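Local coordinates for inactive poly [ADP-ribose] polymerase RCD1 (Arabidopsis thaliana, PDB 5NGO), which has a PARP-type fold but is inactive as a poly(ADP-ribose) polymerase, and is bound by the downy mildew effector HaRxL106, which thereby suppresses plant immunity, at residues I98-A103 and T172-E177; E72-V77 and Y122-R127; P106-R111 and S159-I164; Q47-I52 and R127-N132. All blocks are in the same frame, centred on the assembly; numbering follows the deposited sequence.

Contact 1: residues I98-A103 and T172-E177; sequences IHLTAA and THIFPE
Ile98 and Leu100 meet Ile174 without any flat group between them: the touching surfaces are all methyls, and there is no ring face or edge to assign. The rings of His99, His173 and Phe175 pack elsewhere, among others on Ile164, Gln49 and Phe46. In the curled sheet of the PARP catalytic fold, strands 121-129 and 62-68 stand between strands 98-102 and 174-182. Even so, the CA atoms of Ile98 and Ile174 are only 9.5 Å apart, well short of three strand spacings, consistent with a strongly twisted and curled sheet that brings residues of non-adjacent strands face to face. All three touching residues are buried, and the centre of the contact is about 2 Å from the centre of the chain. The branch of Ile98 that does the touching is CG2, which lies anti to the backbone N, whereas CG1 sits beside that N (chi1 -67°). Leu67 and Ala65 of strand 62-68 pack on Leu100, Leu67 also on Ile98, and Val165 on both Leu100 and Ile174, which completes an apolar interior. Extended through chi2 of 171°, Ile174 puts CD1 within 4.1 Å of Ile98 CG2, and the same CD1 is 4.2 Å from Leu100 CD1.

Contact 2: residues E72-V77 and Y122-R127; sequences EVLSAV and YMVLCR
Leu74 crosses Tyr122 at about a right angle, and its two methyls are divided between two residues of the strand. CD1 of Leu74 approaches CD2 of the Tyr122 ring obliquely, at 4.1 Å. The other prong, Leu74 CD2, is turned to Val124 and comes within 4.3 Å of its CG2. Across the segments the contact is apolar. Two residues apart on an extended strand, Tyr122 and Val124 present their side chains on one face, while Met123 between them points to the other and packs on Trp66 and Cys113. The leucine fork spans that two-residue repeat: CG lies beside its backbone N (chi1 -66°) and the chain then runs straight on to CD1 (chi2 -175°), leaving CD2 as the side branch turned to Val124. Val124 is held from a second direction: its remaining methyl, CG1, lies 3.7 Å from Pro176 CB on the neighbouring strand. The phenol end of Tyr122 reaches beyond the leucine, and its OH is hydrogen-bonded to Asp116. On the helical side the backbone bonding is slight, with Val77 N only weakly bonded to Val73 O at 3.2 Å. Strand 62-68 pairs antiparallel with strand 121-129, and helix 71-74 follows it, so Leu74 covers the neighbour of the strand that precedes the helix: a short helical turn packed on one face of the sheet of the PARP catalytic fold.

Contact 3: residues P106-R111 and S159-I164; sequences PYFSAR and SPKNYI
Phe108 touches Lys161 and Asn162, which both come from the same side of its ring plane but at different ring carbons, while Tyr107 reaches the far end of the same lysine. The Phe108 torsion chi1 of -148° departs from a staggered value, and the side chain crosses both partner side chains at about a right angle. Its CE1 lies 3.6 Å from Lys161 CD, and its CE2 lies 3.7 Å from Asn162 OD1. Both approaches are oblique to the ring. The asparagine amide plane is steeply inclined to the ring, at 74°, and its ND2 is 3.8 Å from Phe108 CE2, so the ring meets both amide heteroatoms. That amide is steadied from outside, because ND2 is hydrogen-bonded to Asp155 OD2; Asp155 OD1 also takes the backbone N-H of Lys161.

Residues 106-111 belong to the loop after strand 98-102, and 159-164 runs into and includes the start of strand 162-165, which pairs antiparallel with strand 98-102 in the PARP-type sheet. The contact thus lays the loop over the entry to strand 162-165, at the protein surface. Pro106 O receives the backbone N-H of Ser109 at 3.2 Å, a turn bond in the segment that carries both aromatic residues.

Tyr107 CG sits between the backbone N and the carbonyl carbon (chi1 68°), and the phenol swings across to the lysine, where OH is 3.5 Å from Lys161 CE. The extended lysine chain carries CD to the Phe108 ring and CE to the Tyr107 hydroxyl, and the bend at chi4 turns only NZ.

Contact 4: residues Q47-I52 and R127-N132; sequences QKQVEI and RVIMGN
Ile129 carries most of this contact, pushing its CD1 methyl against Gln49 and Val50 on the helix. The architecture is the helix-on-sheet layer of the PARP catalytic domain: helix 37-57 packs over strand 121-129, the axes of the segments at 47-52 and 127-129 passing 9.7 Å apart, with an angle of 32° between their directions. Ile129 reaches across because CG1 lies beside its backbone N and the chain then extends, chi2 163°. CD1 arrives 3.6 Å from Val50 CG2, and Ile129 CG1 is alongside the same methyl at 3.8 Å. On Gln49 the aliphatic stem makes the contact, Gln49 CG lying 3.6 Å from Ile129 CD1. The stem is offered this way because CG stands opposite the backbone N and the chain bends at chi2. The amide is turned along the helix, where NE2 is hydrogen-bonded to Thr53 OG1, so the polar end has a partner of its own. Phe46 and Thr53 of the same helix also touch Ile129, while Val50 packs on Val62 of strand 62-68. Nearer the surface, the Arg127 guanidinium forms its salt bridge with Glu177 rather than with the helix. Gln47 comes up to it obliquely, the amide and guanidinium planes 60° apart, and Gln47 NE2 stays 4.0 Å from Arg127 NH1, beyond bonding distance.

In the fold
From the N terminus, helix 37-57 supplies the first half of contact 4, and 72-77 opens contact 2. Strand 98-102 and the loop after it then start contacts 1 and 3. Strand 121-129 closes contact 2 and, just beyond, contact 4, the two sharing Arg127; the loop of contact 2 lies within that of contact 4. Segment 159-164 next closes contact 3, and 172-177 closes contact 1, whose loop encloses that of contact 3. Contacts 1 and 3 each cross 2 and 4. Contacts 2 and 4 fasten helices to strand 121-129; contact 1 joins strands 98-102 and 174-182 in the core, and contact 3 the loop after strand 98-102 to strand 162-165. Backbone bonds link contacts 4 and 1.

Contact 1: residues I98-A103 and T172-E177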
loop_
_atom_site.group_PDB
_atom_site.type_symbol
_atom_site.label_atom_id
_atom_site.label_comp_id
_atom_site.label_asym_id
_atom_site.label_seq_id
_atom_site.Cartn_x
_atom_site.Cartn_y
_atom_site.Cartn_z
ATOM N N ILE A 98 2.200 -8.699 1.295
ATOM C CA ILE A 98 2.495 -7.412 0.655
ATOM C C ILE A 98 2.859 -6.437 1.767
ATOM O O ILE A 98 2.115 -6.292 2.737
ATOM C CB ILE A 98 1.328 -6.893 -0.236
ATOM C CG1 ILE A 98 1.127 -7.789 -1.463
ATOM C CG2 ILE A 98 1.544 -5.454 -0.724
ATOM C CD1 ILE A 98 0.453 -9.092 -1.149
ATOM N N HIS A 99 4.018 -5.783 1.629
ATOM C CA HIS A 99 4.511 -4.801 2.603
ATOM C C HIS A 99 4.183 -3.409 2.090
ATOM O O HIS A 99 4.563 -3.044 0.955
ATOM C CB HIS A 99 6.020 -4.939 2.774
ATOM C CG HIS A 99 6.423 -6.187 3.496
ATOM N ND1 HIS A 99 5.987 -7.438 3.121
ATOM C CD2 HIS A 99 7.240 -6.380 4.560
ATOM C CE1 HIS A 99 6.506 -8.349 3.918
ATOM N NE2 HIS A 99 7.264 -7.734 4.809
ATOM N N LEU A 100 3.466 -2.633 2.899
ATOM C CA LEU A 100 3.151 -1.255 2.566
ATOM C C LEU A 100 3.625 -0.344 3.667
ATOM O O LEU A 100 3.740 -0.754 4.816
ATOM C CB LEU A 100 1.648 -1.051 2.367
ATOM C CG LEU A 100 0.976 -1.898 1.309
ATOM C CD1 LEU A 100 0.304 -3.113 1.968
ATOM C CD2 LEU A 100 -0.039 -1.095 0.531
ATOM N N THR A 101 3.853 0.913 3.288
ATOM C CA THR A 101 4.340 1.904 4.202
ATOM C C THR A 101 3.162 2.775 4.656
ATOM O O THR A 101 2.254 3.078 3.871
ATOM C CB THR A 101 5.412 2.756 3.531
ATOM O OG1 THR A 101 6.554 1.958 3.188
ATOM C CG2 THR A 101 5.792 3.927 4.406
ATOM N N ALA A 102 3.144 3.148 5.948
ATOM C CA ALA A 102 2.048 3.940 6.478
ATOM C C ALA A 102 1.996 5.318 5.785
ATOM O O ALA A 102 3.022 5.803 5.253
ATOM C CB ALA A 102 2.198 4.119 7.954
ATOM N N ALA A 103 0.790 5.926 5.802
ATOM C CA ALA A 103 0.508 7.162 5.090
ATOM C C ALA A 103 1.506 8.323 5.307
ATOM O O ALA A 103 1.808 9.074 4.373
ATOM C CB ALA A 103 -0.897 7.643 5.425
ATOM N N THR A 172 -8.532 -8.781 -1.889
ATOM C CA THR A 172 -9.734 -8.289 -1.208
ATOM C C THR A 172 -9.494 -7.023 -0.383
ATOM O O THR A 172 -10.380 -6.197 -0.273
ATOM C CB THR A 172 -10.283 -9.388 -0.257
ATOM O OG1 THR A 172 -9.215 -9.929 0.524
ATOM C CG2 THR A 172 -10.925 -10.503 -1.029
ATOM N N HIS A 173 -8.304 -6.878 0.183
ATOM C CA HIS A 173 -8.043 -5.895 1.243
ATOM C C HIS A 173 -7.152 -4.717 0.779
ATOM O O HIS A 173 -6.804 -3.872 1.608
ATOM C CB HIS A 173 -7.399 -6.624 2.431
ATOM C CG HIS A 173 -8.351 -7.486 3.208
ATOM N ND1 HIS A 173 -9.049 -6.957 4.252
ATOM C CD2 HIS A 173 -8.657 -8.810 3.186
ATOM C CE1 HIS A 173 -9.797 -7.894 4.814
ATOM N NE2 HIS A 173 -9.561 -9.030 4.191
ATOM N N ILE A 174 -6.793 -4.652 -0.511
ATOM C CA ILE A 174 -5.979 -3.548 -1.041
ATOM C C ILE A 174 -6.593 -2.999 -2.324
ATOM O O ILE A 174 -6.817 -3.750 -3.258
ATOM C CB ILE A 174 -4.522 -3.990 -1.346
ATOM C CG1 ILE A 174 -3.870 -4.566 -0.097
ATOM C CG2 ILE A 174 -3.699 -2.795 -1.879
ATOM C CD1 ILE A 174 -2.527 -5.214 -0.336
ATOM N N PHE A 175 -6.873 -1.705 -2.362
ATOM C CA PHE A 175 -7.268 -1.057 -3.601
ATOM C C PHE A 175 -6.208 -0.008 -3.995
ATOM O O PHE A 175 -6.116 1.032 -3.352
ATOM C CB PHE A 175 -8.641 -0.398 -3.487
ATOM C CG PHE A 175 -9.036 0.360 -4.712
ATOM C CD1 PHE A 175 -9.253 -0.288 -5.913
ATOM C CD2 PHE A 175 -9.154 1.740 -4.674
ATOM C CE1 PHE A 175 -9.608 0.416 -7.055
ATOM C CE2 PHE A 175 -9.510 2.463 -5.818
ATOM C CZ PHE A 175 -9.728 1.804 -7.002
ATOM N N PRO A 176 -5.412 -0.281 -5.050
ATOM C CA PRO A 176 -4.500 0.720 -5.603
ATOM C C PRO A 176 -5.239 1.838 -6.256
ATOM O O PRO A 176 -5.998 1.584 -7.146
ATOM C CB PRO A 176 -3.671 -0.063 -6.638
ATOM C CG PRO A 176 -4.128 -1.461 -6.580
ATOM C CD PRO A 176 -5.411 -1.520 -5.842
ATOM N N GLU A 177 -5.039 3.060 -5.807
ATOM C CA GLU A 177 -5.870 4.162 -6.259
ATOM C C GLU A 177 -5.137 5.245 -7.007
ATOM O O GLU A 177 -5.640 5.754 -7.996
ATOM C CB GLU A 177 -6.607 4.778 -5.062
ATOM C CG GLU A 177 -7.752 5.685 -5.484
ATOM C CD GLU A 177 -8.626 6.128 -4.399
ATOM O OE1 GLU A 177 -8.249 5.992 -3.220
ATOM O OE2 GLU A 177 -9.715 6.655 -4.710
#

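Contact 2: residues E72-V77 and Y122-R127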
loop_
_atom_site.group_PDB
_atom_site.type_symbol
_atom_site.label_atom_id
_atom_site.label_comp_id
_atom_site.label_asym_id
_atom_site.label_seq_id
_atom_site.Cartn_x
_atom_site.Cartn_y
_atom_site.Cartn_z
ATOM N N GLU A 72 6.824 -0.880 -15.181
ATOM C CA GLU A 72 6.452 -2.126 -15.853
ATOM C C GLU A 72 5.209 -2.854 -15.296
ATOM O O GLU A 72 4.488 -3.499 -16.060
ATOM C CB GLU A 72 7.655 -3.095 -15.916
ATOM C CG GLU A 72 8.778 -2.666 -16.875
ATOM C CD GLU A 72 10.144 -3.301 -16.576
ATOM O OE1 GLU A 72 10.184 -4.406 -15.978
ATOM O OE2 GLU A 72 11.189 -2.697 -16.948
ATOM N N VAL A 73 4.929 -2.739 -13.988
ATOM C CA VAL A 73 3.785 -3.436 -13.366
ATOM C C VAL A 73 2.465 -2.642 -13.352
ATOM O O VAL A 73 1.411 -3.228 -13.101
ATOM C CB VAL A 73 4.128 -3.893 -11.918
ATOM C CG1 VAL A 73 4.020 -2.730 -10.929
ATOM C CG2 VAL A 73 3.264 -5.080 -11.490
ATOM N N LEU A 74 2.510 -1.339 -13.628
ATOM C CA LEU A 74 1.317 -0.471 -13.572
ATOM C C LEU A 74 0.183 -0.936 -14.481
ATOM O O LEU A 74 -0.969 -1.006 -14.055
ATOM C CB LEU A 74 1.657 0.968 -13.959
ATOM C CG LEU A 74 2.587 1.772 -13.045
ATOM C CD1 LEU A 74 2.654 3.203 -13.576
ATOM C CD2 LEU A 74 2.126 1.756 -11.591
ATOM N N SER A 75 0.524 -1.220 -15.738
ATOM C CA SER A 75 -0.423 -1.740 -16.725
ATOM C C SER A 75 -1.195 -2.976 -16.217
ATOM O O SER A 75 -2.410 -3.041 -16.344
ATOM C CB SER A 75 0.314 -2.066 -18.039
ATOM O OG SER A 75 -0.414 -2.991 -18.831
ATOM N N ALA A 76 -0.481 -3.930 -15.630
ATOM C CA ALA A 76 -1.075 -5.181 -15.157
ATOM C C ALA A 76 -1.982 -5.026 -13.917
ATOM O O ALA A 76 -3.006 -5.698 -13.823
ATOM C CB ALA A 76 0.018 -6.206 -14.876
ATOM N N VAL A 77 -1.638 -4.118 -13.001
ATOM C CA VAL A 77 -2.152 -4.175 -11.612
ATOM C C VAL A 77 -3.650 -4.287 -11.374
ATOM O O VAL A 77 -4.017 -4.954 -10.506
ATOM C CB VAL A 77 -1.574 -3.018 -10.763
ATOM C CG1 VAL A 77 -2.363 -1.727 -10.960
ATOM C CG2 VAL A 77 -1.510 -3.400 -9.289
ATOM N N TYR A 122 8.091 5.487 -9.080
ATOM C CA TYR A 122 6.642 5.318 -9.005
ATOM C C TYR A 122 6.240 4.692 -7.692
ATOM O O TYR A 122 6.708 3.611 -7.343
ATOM C CB TYR A 122 6.137 4.422 -10.133
ATOM C CG TYR A 122 6.491 4.889 -11.517
ATOM C CD1 TYR A 122 7.705 4.570 -12.090
ATOM C CD2 TYR A 122 5.597 5.672 -12.259
ATOM C CE1 TYR A 122 8.034 5.003 -13.370
ATOM C CE2 TYR A 122 5.892 6.102 -13.552
ATOM C CZ TYR A 122 7.129 5.773 -14.104
ATOM O OH TYR A 122 7.470 6.174 -15.375
ATOM N N MET A 123 5.346 5.363 -6.978
ATOM C CA MET A 123 4.800 4.883 -5.714
ATOM C C MET A 123 3.265 4.924 -5.812
ATOM O O MET A 123 2.702 5.940 -6.255
ATOM C CB MET A 123 5.267 5.823 -4.606
ATOM C CG MET A 123 4.852 5.397 -3.195
ATOM S SD MET A 123 6.078 4.489 -2.298
ATOM C CE MET A 123 6.852 5.845 -1.443
ATOM N N VAL A 124 2.613 3.841 -5.384
ATOM C CA VAL A 124 1.155 3.753 -5.473
ATOM C C VAL A 124 0.544 4.031 -4.095
ATOM O O VAL A 124 0.985 3.451 -3.102
ATOM C CB VAL A 124 0.717 2.358 -5.975
ATOM C CG1 VAL A 124 -0.789 2.221 -6.009
ATOM C CG2 VAL A 124 1.268 2.095 -7.357
ATOM N N LEU A 125 -0.442 4.920 -4.031
ATOM C CA LEU A 125 -1.229 5.113 -2.815
ATOM C C LEU A 125 -2.422 4.148 -2.860
ATOM O O LEU A 125 -3.212 4.179 -3.804
ATOM C CB LEU A 125 -1.740 6.541 -2.643
ATOM C CG LEU A 125 -2.437 6.841 -1.311
ATOM C CD1 LEU A 125 -1.446 6.747 -0.189
ATOM C CD2 LEU A 125 -3.027 8.230 -1.267
ATOM N N CYS A 126 -2.533 3.319 -1.823
ATOM C CA CYS A 126 -3.596 2.317 -1.711
ATOM C C CYS A 126 -4.520 2.570 -0.527
ATOM O O CYS A 126 -4.108 3.153 0.479
ATOM C CB CYS A 126 -2.989 0.948 -1.490
ATOM S SG CYS A 126 -1.922 0.363 -2.794
ATOM N N ARG A 127 -5.762 2.133 -0.677
ATOM C CA ARG A 127 -6.659 1.937 0.461
ATOM C C ARG A 127 -6.414 0.518 0.933
ATOM O O ARG A 127 -6.364 -0.395 0.118
ATOM C CB ARG A 127 -8.117 2.057 0.049
ATOM C CG ARG A 127 -8.465 3.289 -0.746
ATOM C CD ARG A 127 -9.951 3.553 -0.719
ATOM N NE ARG A 127 -10.346 4.546 -1.705
ATOM C CZ ARG A 127 -11.609 4.868 -1.996
ATOM N NH1 ARG A 127 -12.629 4.285 -1.370
ATOM N NH2 ARG A 127 -11.848 5.826 -2.891
#

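Contact 3: residues P106-R111 and S159-I164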
loop_
_atom_site.group_PDB
_atom_site.type_symbol
_atom_site.label_atom_id
_atom_site.label_comp_id
_atom_site.label_asym_id
_atom_site.label_seq_id
_atom_site.Cartn_x
_atom_site.Cartn_y
_atom_site.Cartn_z
ATOM N N PRO A 106 6.166 7.754 3.718
ATOM C CA PRO A 106 6.733 7.308 2.434
ATOM C C PRO A 106 8.268 7.458 2.284
ATOM O O PRO A 106 8.845 6.745 1.462
ATOM C CB PRO A 106 5.983 8.150 1.400
ATOM C CG PRO A 106 5.493 9.341 2.148
ATOM C CD PRO A 106 5.271 8.909 3.554
ATOM N N TYR A 107 8.921 8.321 3.084
ATOM C CA TYR A 107 10.403 8.389 3.115
ATOM C C TYR A 107 11.070 7.031 3.319
ATOM O O TYR A 107 12.192 6.807 2.850
ATOM C CB TYR A 107 10.947 9.362 4.191
ATOM C CG TYR A 107 10.724 8.940 5.638
ATOM C CD1 TYR A 107 11.634 8.093 6.294
ATOM C CD2 TYR A 107 9.629 9.394 6.356
ATOM C CE1 TYR A 107 11.436 7.701 7.608
ATOM C CE2 TYR A 107 9.419 9.008 7.688
ATOM C CZ TYR A 107 10.329 8.165 8.305
ATOM O OH TYR A 107 10.142 7.764 9.606
ATOM N N PHE A 108 10.375 6.153 4.046
ATOM C CA PHE A 108 10.862 4.828 4.413
ATOM C C PHE A 108 11.108 3.915 3.205
ATOM O O PHE A 108 12.038 3.126 3.215
ATOM C CB PHE A 108 9.836 4.174 5.357
ATOM C CG PHE A 108 10.408 3.252 6.371
ATOM C CD1 PHE A 108 10.848 3.726 7.593
ATOM C CD2 PHE A 108 10.443 1.881 6.120
ATOM C CE1 PHE A 108 11.335 2.838 8.569
ATOM C CE2 PHE A 108 10.926 0.984 7.082
ATOM C CZ PHE A 108 11.372 1.465 8.303
ATOM N N SER A 109 10.256 3.998 2.186
ATOM C CA SER A 109 10.341 3.092 1.036
ATOM C C SER A 109 10.522 3.783 -0.332
ATOM O O SER A 109 10.554 3.106 -1.368
ATOM C CB SER A 109 9.119 2.175 1.029
ATOM O OG SER A 109 7.910 2.898 0.934
ATOM N N ALA A 110 10.689 5.107 -0.339
ATOM C CA ALA A 110 10.896 5.868 -1.574
ATOM C C ALA A 110 12.073 5.365 -2.412
ATOM O O ALA A 110 11.953 5.229 -3.630
ATOM C CB ALA A 110 11.061 7.345 -1.271
ATOM N N ARG A 111 13.200 5.075 -1.750
ATOM C CA ARG A 111 14.387 4.560 -2.427
ATOM C C ARG A 111 14.233 3.143 -2.994
ATOM O O ARG A 111 15.011 2.730 -3.842
ATOM C CB ARG A 111 15.611 4.628 -1.490
ATOM C CG ARG A 111 16.180 6.056 -1.432
ATOM C CD ARG A 111 17.729 6.127 -1.338
ATOM N NE ARG A 111 18.284 7.046 -2.364
ATOM C CZ ARG A 111 18.268 8.373 -2.305
ATOM N NH1 ARG A 111 17.775 9.020 -1.251
ATOM N NH2 ARG A 111 18.791 9.072 -3.295
ATOM N N SER A 159 2.417 4.476 16.416
ATOM C CA SER A 159 2.998 5.122 15.230
ATOM C C SER A 159 3.371 4.067 14.178
ATOM O O SER A 159 4.561 3.708 14.059
ATOM C CB SER A 159 4.226 5.952 15.616
ATOM O OG SER A 159 3.831 7.152 16.249
ATOM N N PRO A 160 2.381 3.575 13.415
ATOM C CA PRO A 160 2.699 2.584 12.374
ATOM C C PRO A 160 3.683 3.100 11.340
ATOM O O PRO A 160 3.584 4.255 10.912
ATOM C CB PRO A 160 1.336 2.288 11.697
ATOM C CG PRO A 160 0.330 2.685 12.745
ATOM C CD PRO A 160 0.939 3.852 13.492
ATOM N N LYS A 161 4.630 2.250 10.965
ATOM C CA LYS A 161 5.495 2.486 9.823
ATOM C C LYS A 161 5.281 1.491 8.687
ATOM O O LYS A 161 5.405 1.883 7.528
ATOM C CB LYS A 161 6.965 2.471 10.258
ATOM C CG LYS A 161 7.363 3.721 11.015
ATOM C CD LYS A 161 8.878 3.985 10.887
ATOM C CE LYS A 161 9.337 5.102 11.800
ATOM N NZ LYS A 161 9.237 4.780 13.244
ATOM N N ASN A 162 4.963 0.237 9.004
ATOM C CA ASN A 162 4.820 -0.814 8.009
ATOM C C ASN A 162 3.550 -1.603 8.282
ATOM O O ASN A 162 3.278 -1.971 9.419
ATOM C CB ASN A 162 6.014 -1.771 8.041
ATOM C CG ASN A 162 7.327 -1.072 7.815
ATOM O OD1 ASN A 162 7.854 -1.079 6.698
ATOM N ND2 ASN A 162 7.863 -0.448 8.868
ATOM N N TYR A 163 2.805 -1.868 7.206
ATOM C CA TYR A 163 1.695 -2.803 7.243
ATOM C C TYR A 163 2.069 -4.029 6.434
ATOM O O TYR A 163 2.781 -3.918 5.428
ATOM C CB TYR A 163 0.461 -2.188 6.622
ATOM C CG TYR A 163 -0.027 -0.899 7.247
ATOM C CD1 TYR A 163 -0.352 -0.825 8.581
ATOM C CD2 TYR A 163 -0.204 0.239 6.469
ATOM C CE1 TYR A 163 -0.750 0.382 9.161
ATOM C CE2 TYR A 163 -0.646 1.418 7.005
ATOM C CZ TYR A 163 -0.936 1.484 8.364
ATOM O OH TYR A 163 -1.413 2.657 8.879
ATOM N N ILE A 164 1.624 -5.194 6.903
ATOM C CA ILE A 164 1.786 -6.448 6.170
ATOM C C ILE A 164 0.378 -6.927 5.892
ATOM O O ILE A 164 -0.394 -7.143 6.823
ATOM C CB ILE A 164 2.507 -7.527 7.008
ATOM C CG1 ILE A 164 3.867 -7.041 7.509
ATOM C CG2 ILE A 164 2.676 -8.809 6.202
ATOM C CD1 ILE A 164 4.937 -6.988 6.446
#

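Contact 4: residues Q47-I52 and R127-N132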
loop_
_atom_site.group_PDB
_atom_site.type_symbol
_atom_site.label_atom_id
_atom_site.label_comp_id
_atom_site.label_asym_id
_atom_site.label_seq_id
_atom_site.Cartn_x
_atom_site.Cartn_y
_atom_site.Cartn_z
ATOM N N GLN A 47 -15.012 -2.394 -1.742
ATOM C CA GLN A 47 -16.060 -1.816 -0.885
ATOM C C GLN A 47 -17.012 -2.857 -0.298
ATOM O O GLN A 47 -17.560 -2.634 0.783
ATOM C CB GLN A 47 -16.830 -0.702 -1.618
ATOM C CG GLN A 47 -16.032 0.598 -1.648
ATOM C CD GLN A 47 -16.613 1.668 -2.563
ATOM O OE1 GLN A 47 -17.364 1.387 -3.507
ATOM N NE2 GLN A 47 -16.223 2.922 -2.311
ATOM N N LYS A 48 -17.181 -3.993 -0.975
ATOM C CA LYS A 48 -17.924 -5.112 -0.382
ATOM C C LYS A 48 -17.131 -5.781 0.728
ATOM O O LYS A 48 -17.711 -6.171 1.727
ATOM C CB LYS A 48 -18.333 -6.147 -1.420
ATOM C CG LYS A 48 -19.569 -5.748 -2.184
ATOM C CD LYS A 48 -20.877 -5.732 -1.368
ATOM C CE LYS A 48 -21.847 -4.859 -2.127
ATOM N NZ LYS A 48 -23.092 -4.636 -1.338
ATOM N N GLN A 49 -15.823 -5.921 0.555
ATOM C CA GLN A 49 -14.980 -6.444 1.628
ATOM C C GLN A 49 -14.967 -5.503 2.841
ATOM O O GLN A 49 -14.875 -5.972 3.979
ATOM C CB GLN A 49 -13.548 -6.709 1.127
ATOM C CG GLN A 49 -12.616 -7.346 2.150
ATOM C CD GLN A 49 -13.115 -8.726 2.576
ATOM O OE1 GLN A 49 -13.236 -9.639 1.756
ATOM N NE2 GLN A 49 -13.345 -8.883 3.879
ATOM N N VAL A 50 -15.067 -4.190 2.599
ATOM C CA VAL A 50 -15.171 -3.194 3.671
ATOM C C VAL A 50 -16.428 -3.462 4.499
ATOM O O VAL A 50 -16.351 -3.523 5.721
ATOM C CB VAL A 50 -15.165 -1.733 3.120
ATOM C CG1 VAL A 50 -15.524 -0.719 4.206
ATOM C CG2 VAL A 50 -13.805 -1.385 2.533
ATOM N N GLU A 51 -17.568 -3.619 3.828
ATOM C CA GLU A 51 -18.820 -3.986 4.499
ATOM C C GLU A 51 -18.713 -5.267 5.313
ATOM O O GLU A 51 -19.175 -5.307 6.436
ATOM C CB GLU A 51 -19.947 -4.162 3.493
ATOM C CG GLU A 51 -20.541 -2.862 3.000
ATOM C CD GLU A 51 -21.635 -3.101 1.997
ATOM O OE1 GLU A 51 -22.510 -3.958 2.233
ATOM O OE2 GLU A 51 -21.606 -2.434 0.965
ATOM N N ILE A 52 -18.102 -6.297 4.736
ATOM C CA ILE A 52 -17.927 -7.583 5.417
ATOM C C ILE A 52 -17.054 -7.441 6.662
ATOM O O ILE A 52 -17.426 -7.934 7.724
ATOM C CB ILE A 52 -17.355 -8.669 4.473
ATOM C CG1 ILE A 52 -18.395 -9.017 3.402
ATOM C CG2 ILE A 52 -16.961 -9.935 5.236
ATOM C CD1 ILE A 52 -17.832 -9.798 2.223
ATOM N N ARG A 127 -5.762 2.133 -0.677
ATOM C CA ARG A 127 -6.659 1.937 0.461
ATOM C C ARG A 127 -6.414 0.518 0.933
ATOM O O ARG A 127 -6.364 -0.395 0.118
ATOM C CB ARG A 127 -8.117 2.057 0.049
ATOM C CG ARG A 127 -8.465 3.289 -0.746
ATOM C CD ARG A 127 -9.951 3.553 -0.719
ATOM N NE ARG A 127 -10.346 4.546 -1.705
ATOM C CZ ARG A 127 -11.609 4.868 -1.996
ATOM N NH1 ARG A 127 -12.629 4.285 -1.370
ATOM N NH2 ARG A 127 -11.848 5.826 -2.891
ATOM N N VAL A 128 -6.222 0.346 2.235
ATOM C CA VAL A 128 -5.990 -0.959 2.831
ATOM C C VAL A 128 -6.994 -1.166 3.949
ATOM O O VAL A 128 -7.155 -0.304 4.823
ATOM C CB VAL A 128 -4.573 -1.091 3.419
ATOM C CG1 VAL A 128 -4.327 -2.507 3.905
ATOM C CG2 VAL A 128 -3.527 -0.670 2.396
ATOM N N ILE A 129 -7.650 -2.323 3.917
ATOM C CA ILE A 129 -8.524 -2.766 5.002
ATOM C C ILE A 129 -7.644 -3.475 6.019
ATOM O O ILE A 129 -7.262 -4.632 5.838
ATOM C CB ILE A 129 -9.607 -3.721 4.495
ATOM C CG1 ILE A 129 -10.507 -3.008 3.475
ATOM C CG2 ILE A 129 -10.446 -4.252 5.653
ATOM C CD1 ILE A 129 -11.342 -3.964 2.630
ATOM N N MET A 130 -7.314 -2.766 7.092
ATOM C CA MET A 130 -6.444 -3.315 8.121
ATOM C C MET A 130 -7.224 -4.116 9.156
ATOM O O MET A 130 -6.654 -5.006 9.780
ATOM C CB MET A 130 -5.643 -2.199 8.785
ATOM C CG MET A 130 -4.530 -1.655 7.893
ATOM S SD MET A 130 -3.358 -2.872 7.299
ATOM C CE MET A 130 -2.738 -3.593 8.790
ATOM N N GLY A 131 -8.513 -3.795 9.330
ATOM C CA GLY A 131 -9.366 -4.480 10.299
ATOM C C GLY A 131 -8.808 -4.430 11.705
ATOM O O GLY A 131 -8.275 -3.404 12.126
ATOM N N ASN A 132 -8.916 -5.557 12.413
ATOM C CA ASN A 132 -8.271 -5.739 13.716
ATOM C C ASN A 132 -6.805 -6.013 13.524
ATOM O O ASN A 132 -6.413 -7.133 13.165
ATOM C CB ASN A 132 -8.884 -6.912 14.479
ATOM C CG ASN A 132 -10.181 -6.550 15.112
ATOM O OD1 ASN A 132 -11.149 -7.238 14.962
ATOM N ND2 ASN A 132 -10.179 -5.468 15.872
#